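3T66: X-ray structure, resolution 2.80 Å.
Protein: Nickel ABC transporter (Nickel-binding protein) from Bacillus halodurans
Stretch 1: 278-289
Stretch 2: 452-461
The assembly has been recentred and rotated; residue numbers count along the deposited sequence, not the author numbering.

Stretch 1, residues 278-289: GYAEVADGPFIP
Stretch 2 (452-461) SFLIHPSAVV

The imidazole of H456 is sandwiched between two aliphatic groups of the other stretch. A283 CB lies 3.4 Å from the H456 ring centroid, over one face. I288 CG2 lies 3.6 Å from the same centroid, over the opposite face and only 7° off the ring normal. Both are CH-pi contacts: the methyl C-H groups face the pi cloud of the imidazole. Between them, residues 284-287 loop out and bring the chain back to the ring at I288. I288 has chi1 45° (p), chi2 148°. H456 has chi1 -64° (m) and chi2 -47°; its ND1 is hydrogen-bonded elsewhere in the structure.

Stretch 2 is a strand, extended except at L454 (phi/psi -89/-78). Stretch 1 supplies a short strand, 280-282, that runs antiparallel to it, with 152° between the strand directions and a closest axis approach of 4.4 Å. A280 sits across from P457 (CA to CA 4.2 Å), E281 from H456 (CA to CA 5.1 Å) and V282 from I455 (CA to CA 4.7 Å). E281 and H456 form the hydrogen-bonded pair: E281 N donates to H456 O at 2.9 Å, and H456 N to E281 O at 2.8 Å. On one side of this pair, S458 N donates to Y279 O at 3.1 Å. On the other, A283 N donates to L454 O at 2.9 Å.

A280 and P457 share one sheet face; E281 and H456 share the other. A280 CB meets I455 CD1 at 3.8 Å, with I455 in chi1 p, chi2 t. Y279 CB approaches V460 CG2 at 4.2 Å. Neither Y279 nor E281 is modelled beyond CB.

Past strand 280-282, the contact continues at F453 (chi1 -63°, chi2 -79°), whose CA-to-CB bond points toward stretch 1. P286, C-gamma endo, covers one face of its ring, with P286 CB 3.9 Å from the F453 ring centroid. This is a third CH-pi contact. G285 (phi/psi 171/-176) leads into it; a CB there would clash with P286 CD.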

# COMPACT_ATOMS: atom_id res chain seq x y z
N GLY A 278 -5.00 16.78 8.01
CA GLY A 278 -4.75 15.92 9.15
C GLY A 278 -4.94 14.47 8.73
O GLY A 278 -4.50 13.59 9.45
N TYR A 279 -5.60 14.23 7.59
CA TYR A 279 -5.78 12.87 7.02
C TYR A 279 -4.47 12.24 6.42
O TYR A 279 -4.46 11.67 5.29
CB TYR A 279 -6.93 12.86 5.97
N ALA A 280 -3.38 12.31 7.19
CA ALA A 280 -2.08 11.82 6.75
C ALA A 280 -1.01 11.95 7.85
O ALA A 280 -1.29 12.53 8.90
CB ALA A 280 -1.65 12.55 5.45
N GLU A 281 0.20 11.38 7.61
CA GLU A 281 1.35 11.38 8.55
C GLU A 281 2.69 11.75 7.86
O GLU A 281 2.90 11.45 6.68
CB GLU A 281 1.48 10.03 9.30
N VAL A 282 3.59 12.40 8.59
CA VAL A 282 4.92 12.73 8.10
C VAL A 282 5.64 11.45 7.64
O VAL A 282 5.60 10.44 8.32
CB VAL A 282 5.78 13.44 9.19
CG1 VAL A 282 7.00 14.07 8.60
CG2 VAL A 282 5.01 14.52 9.86
N ALA A 283 6.28 11.49 6.47
CA ALA A 283 7.18 10.40 6.10
C ALA A 283 8.58 10.86 6.38
O ALA A 283 8.94 11.96 5.99
CB ALA A 283 7.03 10.05 4.66
N ASP A 284 9.33 10.05 7.13
CA ASP A 284 10.77 10.23 7.30
C ASP A 284 11.51 9.41 6.23
O ASP A 284 12.74 9.29 6.25
CB ASP A 284 11.25 9.71 8.67
CG ASP A 284 10.41 10.21 9.88
OD1 ASP A 284 10.14 11.44 10.00
OD2 ASP A 284 10.07 9.35 10.74
N GLY A 285 10.75 8.82 5.30
CA GLY A 285 11.32 7.91 4.32
C GLY A 285 10.31 7.14 3.47
O GLY A 285 9.11 7.36 3.59
N PRO A 286 10.80 6.23 2.60
CA PRO A 286 9.89 5.55 1.73
C PRO A 286 9.03 4.59 2.52
O PRO A 286 7.91 4.38 2.12
CB PRO A 286 10.81 4.79 0.82
CG PRO A 286 11.91 4.50 1.62
CD PRO A 286 12.14 5.65 2.50
N PHE A 287 9.53 4.07 3.65
CA PHE A 287 8.85 3.00 4.40
C PHE A 287 8.33 3.46 5.71
O PHE A 287 9.01 4.20 6.43
CB PHE A 287 9.80 1.84 4.68
CG PHE A 287 10.50 1.31 3.46
CD1 PHE A 287 9.79 0.99 2.32
CD2 PHE A 287 11.87 1.15 3.46
CE1 PHE A 287 10.41 0.52 1.22
CE2 PHE A 287 12.48 0.68 2.36
CZ PHE A 287 11.74 0.35 1.24
N ILE A 288 7.13 2.99 6.06
CA ILE A 288 6.50 3.39 7.30
C ILE A 288 7.22 2.87 8.52
O ILE A 288 7.75 1.77 8.53
CB ILE A 288 5.01 3.04 7.38
CG1 ILE A 288 4.74 1.64 6.90
CG2 ILE A 288 4.20 4.01 6.55
CD1 ILE A 288 3.62 1.06 7.62
N PRO A 289 7.21 3.65 9.57
CA PRO A 289 8.07 3.27 10.65
C PRO A 289 7.82 1.84 11.18
O PRO A 289 8.78 1.17 11.53
CB PRO A 289 7.77 4.34 11.72
CG PRO A 289 7.16 5.51 10.91
CD PRO A 289 6.34 4.79 9.93
N SER A 452 13.03 12.74 -2.12
CA SER A 452 12.57 13.37 -0.90
C SER A 452 11.26 12.77 -0.56
O SER A 452 10.34 12.85 -1.36
CB SER A 452 12.41 14.88 -1.07
OG SER A 452 12.21 15.52 0.20
N PHE A 453 11.16 12.17 0.62
CA PHE A 453 9.90 11.54 0.99
C PHE A 453 9.13 12.45 1.90
O PHE A 453 9.61 12.81 2.98
CB PHE A 453 10.14 10.16 1.58
CG PHE A 453 10.74 9.23 0.61
CD1 PHE A 453 9.94 8.63 -0.38
CD2 PHE A 453 12.10 9.04 0.58
CE1 PHE A 453 10.49 7.78 -1.35
CE2 PHE A 453 12.69 8.21 -0.39
CZ PHE A 453 11.88 7.58 -1.37
N LEU A 454 7.94 12.83 1.42
CA LEU A 454 7.08 13.82 2.04
C LEU A 454 6.12 13.24 3.05
O LEU A 454 6.33 13.34 4.26
CB LEU A 454 6.30 14.52 0.95
CG LEU A 454 7.22 15.15 -0.08
CD1 LEU A 454 6.40 15.58 -1.29
CD2 LEU A 454 7.93 16.33 0.57
N ILE A 455 5.05 12.64 2.56
CA ILE A 455 4.07 12.09 3.49
C ILE A 455 3.58 10.65 3.22
O ILE A 455 3.83 10.02 2.16
CB ILE A 455 2.87 13.02 3.66
CG1 ILE A 455 2.04 13.07 2.39
CG2 ILE A 455 3.30 14.44 4.12
CD1 ILE A 455 0.63 13.67 2.62
N HIS A 456 2.87 10.15 4.21
CA HIS A 456 2.18 8.89 4.16
C HIS A 456 0.71 9.24 4.30
O HIS A 456 0.25 9.60 5.38
CB HIS A 456 2.59 8.00 5.36
CG HIS A 456 4.03 7.61 5.39
ND1 HIS A 456 4.71 7.13 4.29
CD2 HIS A 456 4.92 7.59 6.41
CE1 HIS A 456 5.95 6.83 4.62
NE2 HIS A 456 6.11 7.10 5.91
N PRO A 457 -0.06 9.15 3.21
CA PRO A 457 -1.49 9.46 3.36
C PRO A 457 -2.28 8.36 4.14
O PRO A 457 -2.07 7.12 3.92
CB PRO A 457 -1.98 9.63 1.91
CG PRO A 457 -1.04 8.81 1.09
CD PRO A 457 0.29 8.75 1.83
N SER A 458 -3.19 8.83 5.01
CA SER A 458 -3.97 7.95 5.90
C SER A 458 -5.23 7.36 5.33
O SER A 458 -5.98 8.01 4.61
CB SER A 458 -4.33 8.68 7.18
OG SER A 458 -3.16 8.87 7.96
N ALA A 459 -5.48 6.10 5.66
CA ALA A 459 -6.79 5.53 5.44
C ALA A 459 -7.58 5.98 6.62
O ALA A 459 -7.09 5.98 7.77
CB ALA A 459 -6.74 4.05 5.35
N VAL A 460 -8.82 6.38 6.35
CA VAL A 460 -9.62 6.99 7.40
C VAL A 460 -10.91 6.25 7.51
O VAL A 460 -11.50 5.90 6.49
CB VAL A 460 -9.92 8.44 7.08
CG1 VAL A 460 -10.29 9.17 8.34
CG2 VAL A 460 -8.73 9.11 6.43
N VAL A 461 -11.33 5.99 8.74
CA VAL A 461 -12.59 5.30 9.02
C VAL A 461 -13.36 6.03 10.10
O VAL A 461 -12.79 6.40 11.13
CB VAL A 461 -12.33 3.87 9.49
CG1 VAL A 461 -13.54 3.28 10.19
CG2 VAL A 461 -12.03 3.04 8.32